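Long-range contacts in glutamate racemase (Campylobacter jejuni, PDB 3UHF), which belongs to the aspartate/glutamate/hydantoin racemase family and folds into two alpha/beta parts, each around a parallel sheet, with D-glutamic acid bound in the model: residues Asp50-Tyr55 / Ala248-Tyr253; Thr166-Pro171 / Glu188-Asn193. One frame throughout, in Å; residues are numbered along the deposited sequence. Where two conformers were deposited one is given.

Interaction 1 of 2, residues Asp50-Tyr55 / Ala248-Tyr253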
ATOM      1  N   ASP A  50     -15.430   7.296  -9.309  1.00 32.17           N
ATOM      2  CA  ASP A  50     -15.841   7.290 -10.704  1.00 34.88           C
ATOM      3  C   ASP A  50     -14.620   7.188 -11.610  1.00 37.54           C
ATOM      4  O   ASP A  50     -14.698   6.640 -12.706  1.00 35.79           O
ATOM      5  CB  ASP A  50     -16.616   8.567 -11.027  1.00 44.64           C
ATOM      6  CG  ASP A  50     -17.862   8.720 -10.177  1.00 53.85           C
ATOM      7  OD1 ASP A  50     -18.679   7.775 -10.155  1.00 48.41           O
ATOM      8  OD2 ASP A  50     -18.015   9.773  -9.516  1.00 58.25           O
ATOM      9  N   GLU A  51     -13.497   7.729 -11.154  1.00 31.85           N
ATOM     10  CA  GLU A  51     -12.294   7.739 -11.973  1.00 32.18           C
ATOM     11  C   GLU A  51     -11.052   7.756 -11.101  1.00 34.05           C
ATOM     12  O   GLU A  51     -10.987   8.483 -10.114  1.00 32.27           O
ATOM     13  CB  GLU A  51     -12.299   8.945 -12.913  1.00 38.34           C
ATOM     14  CG  GLU A  51     -11.204   8.928 -13.970  1.00 47.69           C
ATOM     15  CD  GLU A  51     -11.441   9.962 -15.062  1.00 64.09           C
ATOM     16  OE1 GLU A  51     -12.177  10.942 -14.815  1.00 62.03           O
ATOM     17  OE2 GLU A  51     -10.900   9.790 -16.174  1.00 72.36           O
ATOM     18  N   ILE A  52     -10.064   6.952 -11.475  1.00 30.59           N
ATOM     19  CA  ILE A  52      -8.838   6.845 -10.701  1.00 25.57           C
ATOM     20  C   ILE A  52      -7.627   6.984 -11.621  1.00 27.72           C
ATOM     21  O   ILE A  52      -7.528   6.290 -12.637  1.00 31.21           O
ATOM     22  CB  ILE A  52      -8.747   5.499  -9.967  1.00 28.80           C
ATOM     23  CG1 ILE A  52      -9.966   5.278  -9.063  1.00 30.16           C
ATOM     24  CG2 ILE A  52      -7.467   5.433  -9.153  1.00 29.39           C
ATOM     25  CD1 ILE A  52      -9.951   3.949  -8.334  1.00 27.50           C
ATOM     26  N   ILE A  53      -6.727   7.898 -11.272  1.00 27.06           N
ATOM     27  CA  ILE A  53      -5.481   8.075 -12.015  1.00 27.62           C
ATOM     28  C   ILE A  53      -4.366   7.428 -11.216  1.00 29.98           C
ATOM     29  O   ILE A  53      -4.059   7.878 -10.114  1.00 27.82           O
ATOM     30  CB  ILE A  53      -5.129   9.570 -12.202  1.00 27.81           C
ATOM     31  CG1 ILE A  53      -6.337  10.372 -12.715  1.00 37.20           C
ATOM     32  CG2 ILE A  53      -3.909   9.734 -13.113  1.00 31.60           C
ATOM     33  CD1 ILE A  53      -6.914   9.875 -14.010  1.00 42.61           C
ATOM     34  N   TYR A  54      -3.771   6.367 -11.768  1.00 26.39           N
ATOM     35  CA  TYR A  54      -2.653   5.665 -11.130  1.00 24.29           C
ATOM     36  C   TYR A  54      -1.337   6.117 -11.758  1.00 23.67           C
ATOM     37  O   TYR A  54      -1.223   6.201 -12.975  1.00 26.18           O
ATOM     38  CB  TYR A  54      -2.805   4.142 -11.292  1.00 22.09           C
ATOM     39  CG  TYR A  54      -1.743   3.314 -10.589  1.00 19.88           C
ATOM     40  CD1 TYR A  54      -1.957   2.812  -9.306  1.00 21.92           C
ATOM     41  CD2 TYR A  54      -0.525   3.029 -11.207  1.00 23.17           C
ATOM     42  CE1 TYR A  54      -0.998   2.052  -8.660  1.00 22.64           C
ATOM     43  CE2 TYR A  54       0.448   2.265 -10.558  1.00 21.68           C
ATOM     44  CZ  TYR A  54       0.202   1.784  -9.287  1.00 24.21           C
ATOM     45  OH  TYR A  54       1.142   1.027  -8.629  1.00 18.61           O
ATOM     46  N   TYR A  55      -0.359   6.429 -10.916  1.00 24.41           N
ATOM     47  CA  TYR A  55       0.970   6.784 -11.387  1.00 27.51           C
ATOM     48  C   TYR A  55       1.988   5.979 -10.602  1.00 24.23           C
ATOM     49  O   TYR A  55       1.983   5.993  -9.366  1.00 23.46           O
ATOM     50  CB  TYR A  55       1.242   8.280 -11.212  1.00 27.45           C
ATOM     51  CG  TYR A  55       2.667   8.696 -11.563  1.00 31.36           C
ATOM     52  CD1 TYR A  55       3.168   8.533 -12.849  1.00 32.48           C
ATOM     53  CD2 TYR A  55       3.493   9.275 -10.615  1.00 30.20           C
ATOM     54  CE1 TYR A  55       4.472   8.920 -13.173  1.00 32.95           C
ATOM     55  CE2 TYR A  55       4.783   9.669 -10.923  1.00 34.73           C
ATOM     56  CZ  TYR A  55       5.273   9.486 -12.201  1.00 37.24           C
ATOM     57  OH  TYR A  55       6.561   9.886 -12.494  1.00 33.23           O
ATOM     58  N   ALA A 248     -14.801   2.217 -11.653  1.00 38.55           N
ATOM     59  CA  ALA A 248     -14.156   3.464 -12.027  1.00 39.23           C
ATOM     60  C   ALA A 248     -13.513   3.386 -13.408  1.00 36.91           C
ATOM     61  O   ALA A 248     -13.115   2.312 -13.867  1.00 33.05           O
ATOM     62  CB  ALA A 248     -13.108   3.847 -10.986  1.00 37.73           C
ATOM     63  N   LYS A 249     -13.426   4.534 -14.070  1.00 35.96           N
ATOM     64  CA  LYS A 249     -12.574   4.666 -15.240  1.00 39.64           C
ATOM     65  C   LYS A 249     -11.142   4.720 -14.731  1.00 32.46           C
ATOM     66  O   LYS A 249     -10.840   5.476 -13.810  1.00 33.55           O
ATOM     67  CB  LYS A 249     -12.912   5.944 -16.012  1.00 43.98           C
ATOM     68  CG  LYS A 249     -12.168   6.088 -17.334  1.00 55.94           C
ATOM     69  CD  LYS A 249     -12.359   4.861 -18.215  1.00 60.97           C
ATOM     70  CE  LYS A 249     -12.544   5.246 -19.675  1.00 62.73           C
ATOM     71  NZ  LYS A 249     -11.445   6.117 -20.161  1.00 64.32           N
ATOM     72  N   LEU A 250     -10.265   3.905 -15.308  1.00 31.27           N
ATOM     73  CA  LEU A 250      -8.883   3.834 -14.853  1.00 32.95           C
ATOM     74  C   LEU A 250      -7.947   4.448 -15.887  1.00 36.22           C
ATOM     75  O   LEU A 250      -8.112   4.230 -17.086  1.00 37.86           O
ATOM     76  CB  LEU A 250      -8.473   2.379 -14.601  1.00 34.75           C
ATOM     77  CG  LEU A 250      -9.250   1.562 -13.568  1.00 35.99           C
ATOM     78  CD1 LEU A 250      -8.640   0.171 -13.430  1.00 34.01           C
ATOM     79  CD2 LEU A 250      -9.248   2.275 -12.237  1.00 36.53           C
ATOM     80  N   HIS A 251      -6.971   5.219 -15.418  1.00 29.96           N
ATOM     81  CA  HIS A 251      -5.920   5.742 -16.287  1.00 30.30           C
ATOM     82  C   HIS A 251      -4.578   5.421 -15.657  1.00 32.62           C
ATOM     83  O   HIS A 251      -4.384   5.651 -14.464  1.00 31.57           O
ATOM     84  CB  HIS A 251      -6.051   7.251 -16.461  1.00 35.51           C
ATOM     85  CG  HIS A 251      -7.322   7.671 -17.128  1.00 42.43           C
ATOM     86  ND1 HIS A 251      -7.550   7.489 -18.474  1.00 41.94           N
ATOM     87  CD2 HIS A 251      -8.438   8.256 -16.633  1.00 43.74           C
ATOM     88  CE1 HIS A 251      -8.750   7.949 -18.781  1.00 49.51           C
ATOM     89  NE2 HIS A 251      -9.309   8.420 -17.682  1.00 44.38           N
ATOM     90  N   PHE A 252      -3.659   4.892 -16.461  1.00 29.25           N
ATOM     91  CA  PHE A 252      -2.348   4.491 -15.968  1.00 26.33           C
ATOM     92  C   PHE A 252      -1.241   5.357 -16.545  1.00 31.85           C
ATOM     93  O   PHE A 252      -1.183   5.580 -17.755  1.00 31.32           O
ATOM     94  CB  PHE A 252      -2.089   3.025 -16.316  1.00 27.31           C
ATOM     95  CG  PHE A 252      -3.029   2.082 -15.636  1.00 28.01           C
ATOM     96  CD1 PHE A 252      -4.177   1.641 -16.278  1.00 32.56           C
ATOM     97  CD2 PHE A 252      -2.769   1.645 -14.345  1.00 25.14           C
ATOM     98  CE1 PHE A 252      -5.052   0.775 -15.643  1.00 37.08           C
ATOM     99  CE2 PHE A 252      -3.643   0.780 -13.701  1.00 29.43           C
ATOM    100  CZ  PHE A 252      -4.789   0.352 -14.351  1.00 30.21           C
ATOM    101  N   TYR A 253      -0.365   5.835 -15.671  1.00 26.33           N
ATOM    102  CA  TYR A 253       0.837   6.545 -16.086  1.00 29.44           C
ATOM    103  C   TYR A 253       2.057   5.978 -15.377  1.00 27.26           C
ATOM    104  O   TYR A 253       1.953   5.469 -14.265  1.00 26.82           O
ATOM    105  CB  TYR A 253       0.704   8.031 -15.781  1.00 30.37           C
ATOM    106  CG  TYR A 253      -0.450   8.689 -16.503  1.00 28.85           C
ATOM    107  CD1 TYR A 253      -0.268   9.279 -17.749  1.00 31.71           C
ATOM    108  CD2 TYR A 253      -1.719   8.725 -15.941  1.00 29.43           C
ATOM    109  CE1 TYR A 253      -1.323   9.886 -18.413  1.00 35.29           C
ATOM    110  CE2 TYR A 253      -2.783   9.334 -16.598  1.00 33.79           C
ATOM    111  CZ  TYR A 253      -2.580   9.910 -17.830  1.00 35.46           C
ATOM    112  OH  TYR A 253      -3.631  10.518 -18.484  1.00 37.08           O
TER
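I52 and Y54 each use both their N-H and their C=O to hold the 248-253 segment, the pattern of neighbouring parallel strands. I52 N reaches K249 O at 2.9 Å, and I52 O receives H251 N; Y54 N then donates to H251 O, and Y54 O accepts from Y253 N. A fifth bond, from K249 N to D50 O at 2.8 Å, starts the pairing from the loop before the first strand. The two strands run 13° from exactly parallel, with 249-254 outermost in the five-stranded sheet and 51-56 between it and 26-31.

The polar side-chain link is E51 with H251. With CG anti to the backbone N (chi1 -170°) and an extended chain, E51 brings OE2 to the edge of the imidazole, 2.6 Å from H251 NE2. This hydrogen bond is bent and weak, and the carboxylate plane is turned 44° from the ring. E51 OE1 makes a long, weak ion pair with K26.

Apolar side chains fill in on both faces. On the face bearing E51 and H251, I53 bends its CD1 to within 3.4 Å of H251 CD2, while its CG2 meets Y253 CE2 at 3.7 Å. Y55 CD1 rests 3.9 Å from Y253 CB, and F81 stacks on the Y55 ring. On the other face I52 CB meets L250 CD2, and Y54 CB lies 3.9 Å from F252 CD2. F252 continues onto L40 of helix 37-45 and A265 of helix 258-268, whereas Y54 OH bonds to G33 O.

Main-chain bonds thus carry the pairing of this edge strand, and the carboxylate beside H251 would probably stabilise a protonated imidazole.

Interaction 2 of 2, residues Thr166-Pro171 / Glu188-Asn193; sequences TGLFVP and EYYFKN
Y190 turns its CG anti to the carbonyl carbon (chi1 -73°), which sends the ring across to the turn at T166-F169. In T166, chi1 of 58° sets OG1 between the backbone N and the carbonyl carbon and directs CG2 at the base of the Y190 ring, 3.8 Å from Y190 CG. T166 CA itself sits over the centre of that ring, 3.6 Å from the centroid, in a CH-pi contact. Y189 CD2 lies over the opposite face, so the tyrosine ring is sandwiched.

At the far end of the ring, Y190 OH accepts a hydrogen bond from L168 N, 3.0 Å long and fairly straight at 160°. The N-H used belongs to the type I turn that leads from strand 161-165 into helix 169-174; that strand lies at one edge of the four-stranded parallel sheet of this alpha/beta domain. The tyrosine therefore ties helix 181-191 to the strand-to-helix connection. V170, the residue after the turn, touches the bound D-glutamic acid.

Beside the Y190 ring the aromatic side chains close together. Y190 points its edge at the face of F169 in a T-shaped pair, centroids 5.4 Å apart. F191 CZ comes to the edge of the F169 ring, 4.0 Å from F169 CE1, while F191 CE2 touches T166 CG2. F207 meets the F169 ring edge-to-face, and F191 also packs on L136 and I138 of strand 135-139.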
ATOM      1  N   THR A 166      11.665  -7.461   5.259  1.00 17.79           N
ATOM      2  CA  THR A 166      11.729  -8.671   4.450  1.00 16.33           C
ATOM      3  C   THR A 166      11.912  -8.212   3.007  1.00 20.89           C
ATOM      4  O   THR A 166      11.051  -8.404   2.163  1.00 18.03           O
ATOM      5  CB  THR A 166      10.458  -9.521   4.599  1.00 18.53           C
ATOM      6  OG1 THR A 166       9.313  -8.745   4.225  1.00 16.81           O
ATOM      7  CG2 THR A 166      10.289  -9.972   6.061  1.00 18.01           C
ATOM      8  N   GLY A 167      13.063  -7.599   2.746  1.00 21.39           N
ATOM      9  CA  GLY A 167      13.274  -6.835   1.532  1.00 28.12           C
ATOM     10  C   GLY A 167      13.223  -7.592   0.220  1.00 20.47           C
ATOM     11  O   GLY A 167      12.757  -7.055  -0.794  1.00 22.92           O
ATOM     12  N   LEU A 168      13.679  -8.839   0.235  0.57 17.34           N
ATOM     13  CA  LEU A 168      13.768  -9.629  -0.991  0.57 16.97           C
ATOM     14  C   LEU A 168      12.395  -9.985  -1.543  0.57 16.89           C
ATOM     15  O   LEU A 168      12.266 -10.332  -2.714  0.57 16.20           O
ATOM     16  CB  LEU A 168      14.574 -10.909  -0.769  0.57 17.11           C
ATOM     17  CG  LEU A 168      15.982 -10.928  -1.368  0.57 29.50           C
ATOM     18  CD1 LEU A 168      15.946 -10.581  -2.843  0.57 24.72           C
ATOM     19  CD2 LEU A 168      16.882  -9.959  -0.639  0.57 28.07           C
ATOM     20  N   PHE A 169      11.366  -9.912  -0.702  1.00 15.05           N
ATOM     21  CA  PHE A 169      10.022 -10.224  -1.170  1.00 13.81           C
ATOM     22  C   PHE A 169       9.624  -9.317  -2.339  1.00 19.23           C
ATOM     23  O   PHE A 169       8.906  -9.742  -3.235  1.00 17.12           O
ATOM     24  CB  PHE A 169       8.977 -10.086  -0.053  1.00 15.29           C
ATOM     25  CG  PHE A 169       9.014 -11.182   0.990  1.00 16.82           C
ATOM     26  CD1 PHE A 169       8.246 -11.053   2.156  1.00 16.80           C
ATOM     27  CD2 PHE A 169       9.767 -12.327   0.815  1.00 17.52           C
ATOM     28  CE1 PHE A 169       8.254 -12.049   3.121  1.00 20.21           C
ATOM     29  CE2 PHE A 169       9.771 -13.340   1.777  1.00 16.25           C
ATOM     30  CZ  PHE A 169       9.012 -13.185   2.939  1.00 19.42           C
ATOM     31  N   VAL A 170      10.090  -8.069  -2.328  1.00 13.35           N
ATOM     32  CA  VAL A 170       9.726  -7.122  -3.383  1.00 14.09           C
ATOM     33  C   VAL A 170      10.200  -7.593  -4.766  1.00 17.35           C
ATOM     34  O   VAL A 170       9.374  -7.787  -5.663  1.00 15.03           O
ATOM     35  CB  VAL A 170      10.206  -5.667  -3.080  1.00 14.98           C
ATOM     36  CG1 VAL A 170      10.127  -4.794  -4.341  1.00 15.27           C
ATOM     37  CG2 VAL A 170       9.400  -5.049  -1.918  1.00 17.40           C
ATOM     38  N   PRO A 171      11.519  -7.799  -4.949  1.00 17.34           N
ATOM     39  CA  PRO A 171      11.921  -8.262  -6.289  1.00 14.66           C
ATOM     40  C   PRO A 171      11.436  -9.674  -6.634  1.00 17.04           C
ATOM     41  O   PRO A 171      11.262  -9.960  -7.815  1.00 17.74           O
ATOM     42  CB  PRO A 171      13.461  -8.207  -6.243  1.00 17.47           C
ATOM     43  CG  PRO A 171      13.818  -8.223  -4.794  1.00 14.75           C
ATOM     44  CD  PRO A 171      12.688  -7.477  -4.109  1.00 14.29           C
ATOM     45  N   GLU A 188      11.854 -18.911   5.275  1.00 24.94           N
ATOM     46  CA  GLU A 188      12.627 -19.522   6.348  1.00 23.71           C
ATOM     47  C   GLU A 188      13.768 -18.609   6.761  1.00 28.27           C
ATOM     48  O   GLU A 188      14.090 -18.497   7.947  1.00 28.05           O
ATOM     49  CB  GLU A 188      13.131 -20.910   5.952  1.00 26.33           C
ATOM     50  CG  GLU A 188      12.004 -21.923   5.824  1.00 35.32           C
ATOM     51  CD  GLU A 188      12.454 -23.270   5.284  1.00 45.80           C
ATOM     52  OE1 GLU A 188      13.631 -23.407   4.870  1.00 50.81           O
ATOM     53  OE2 GLU A 188      11.614 -24.196   5.265  1.00 41.63           O
ATOM     54  N   TYR A 189      14.357 -17.932   5.779  1.00 21.48           N
ATOM     55  CA  TYR A 189      15.442 -17.003   6.039  1.00 25.91           C
ATOM     56  C   TYR A 189      14.984 -15.856   6.932  1.00 20.71           C
ATOM     57  O   TYR A 189      15.629 -15.556   7.938  1.00 26.25           O
ATOM     58  CB  TYR A 189      15.992 -16.455   4.720  1.00 26.49           C
ATOM     59  CG  TYR A 189      17.015 -15.346   4.865  1.00 22.80           C
ATOM     60  CD1 TYR A 189      18.335 -15.626   5.193  1.00 30.42           C
ATOM     61  CD2 TYR A 189      16.662 -14.019   4.636  1.00 18.68           C
ATOM     62  CE1 TYR A 189      19.276 -14.614   5.309  1.00 31.05           C
ATOM     63  CE2 TYR A 189      17.597 -12.998   4.749  1.00 24.01           C
ATOM     64  CZ  TYR A 189      18.902 -13.304   5.085  1.00 29.91           C
ATOM     65  OH  TYR A 189      19.834 -12.298   5.195  1.00 28.07           O
ATOM     66  N   TYR A 190      13.884 -15.210   6.569  1.00 18.79           N
ATOM     67  CA  TYR A 190      13.429 -14.059   7.340  1.00 19.89           C
ATOM     68  C   TYR A 190      12.772 -14.462   8.656  1.00 25.87           C
ATOM     69  O   TYR A 190      12.867 -13.739   9.636  1.00 23.53           O
ATOM     70  CB  TYR A 190      12.459 -13.186   6.541  1.00 19.81           C
ATOM     71  CG  TYR A 190      13.139 -12.395   5.448  1.00 18.01           C
ATOM     72  CD1 TYR A 190      12.806 -12.585   4.117  1.00 18.43           C
ATOM     73  CD2 TYR A 190      14.140 -11.488   5.757  1.00 18.53           C
ATOM     74  CE1 TYR A 190      13.445 -11.865   3.113  1.00 17.85           C
ATOM     75  CE2 TYR A 190      14.788 -10.763   4.764  1.00 22.88           C
ATOM     76  CZ  TYR A 190      14.435 -10.956   3.449  1.00 20.71           C
ATOM     77  OH  TYR A 190      15.082 -10.234   2.466  1.00 21.95           O
ATOM     78  N   PHE A 191      12.113 -15.614   8.680  1.00 20.16           N
ATOM     79  CA  PHE A 191      11.228 -15.923   9.806  1.00 21.26           C
ATOM     80  C   PHE A 191      11.785 -16.984  10.751  1.00 25.55           C
ATOM     81  O   PHE A 191      11.080 -17.488  11.624  1.00 29.32           O
ATOM     82  CB  PHE A 191       9.859 -16.353   9.284  1.00 22.04           C
ATOM     83  CG  PHE A 191       9.173 -15.319   8.430  1.00 20.41           C
ATOM     84  CD1 PHE A 191       8.413 -15.709   7.336  1.00 20.92           C
ATOM     85  CD2 PHE A 191       9.270 -13.961   8.724  1.00 16.28           C
ATOM     86  CE1 PHE A 191       7.769 -14.767   6.540  1.00 20.23           C
ATOM     87  CE2 PHE A 191       8.617 -13.009   7.937  1.00 18.22           C
ATOM     88  CZ  PHE A 191       7.867 -13.414   6.835  1.00 19.54           C
ATOM     89  N   LYS A 192      13.052 -17.343  10.567  1.00 29.41           N
ATOM     90  CA  LYS A 192      13.674 -18.308  11.457  1.00 35.38           C
ATOM     91  C   LYS A 192      13.674 -17.782  12.895  1.00 35.24           C
ATOM     92  O   LYS A 192      14.009 -16.624  13.144  1.00 42.62           O
ATOM     93  CB  LYS A 192      15.088 -18.642  10.983  1.00 39.38           C
ATOM     94  CG  LYS A 192      15.291 -20.141  10.781  1.00 57.91           C
ATOM     95  CD  LYS A 192      14.112 -20.763  10.021  1.00 56.03           C
ATOM     96  CE  LYS A 192      14.042 -22.278  10.220  1.00 63.84           C
ATOM     97  NZ  LYS A 192      15.326 -22.966   9.887  1.00 68.73           N
ATOM     98  N   ASN A 193      13.271 -18.630  13.829  0.88 36.29           N
ATOM     99  CA  ASN A 193      13.211 -18.240  15.233  0.88 54.64           C
ATOM    100  C   ASN A 193      12.321 -17.021  15.467  0.88 52.47           C
ATOM    101  O   ASN A 193      12.563 -16.207  16.365  0.88 52.14           O
ATOM    102  CB  ASN A 193      14.618 -18.005  15.790  0.88 61.99           C
ATOM    103  CG  ASN A 193      15.530 -19.193  15.573  0.88 60.78           C
ATOM    104  OD1 ASN A 193      16.662 -19.042  15.113  0.88 63.94           O
ATOM    105  ND2 ASN A 193      15.034 -20.385  15.892  0.88 58.04           N
TER

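The two contacts share no strand or helix and lie on opposite sides of the chain's centre, their own centres about 32 Å apart. Interaction 1 joins two strands within the five-stranded sheet, whereas interaction 2 fastens a helix to a turn beside the four-stranded sheet. In sequence, interaction 2 is nested inside the long loop that interaction 1 closes. Both are partly buried, each mixing buried and exposed residues. Their chemistry differs: repeated main-chain bonds dominate 50-55 / 248-253, while aromatic rings and a single N-H to hydroxyl bond carry 166-171 / 188-193. Only the segments of interaction 2 hold a ligand-pocket residue, V170, which itself does not touch 188-193; the Y54 side chain of interaction 1 stays about 7 Å from D-glutamic acid.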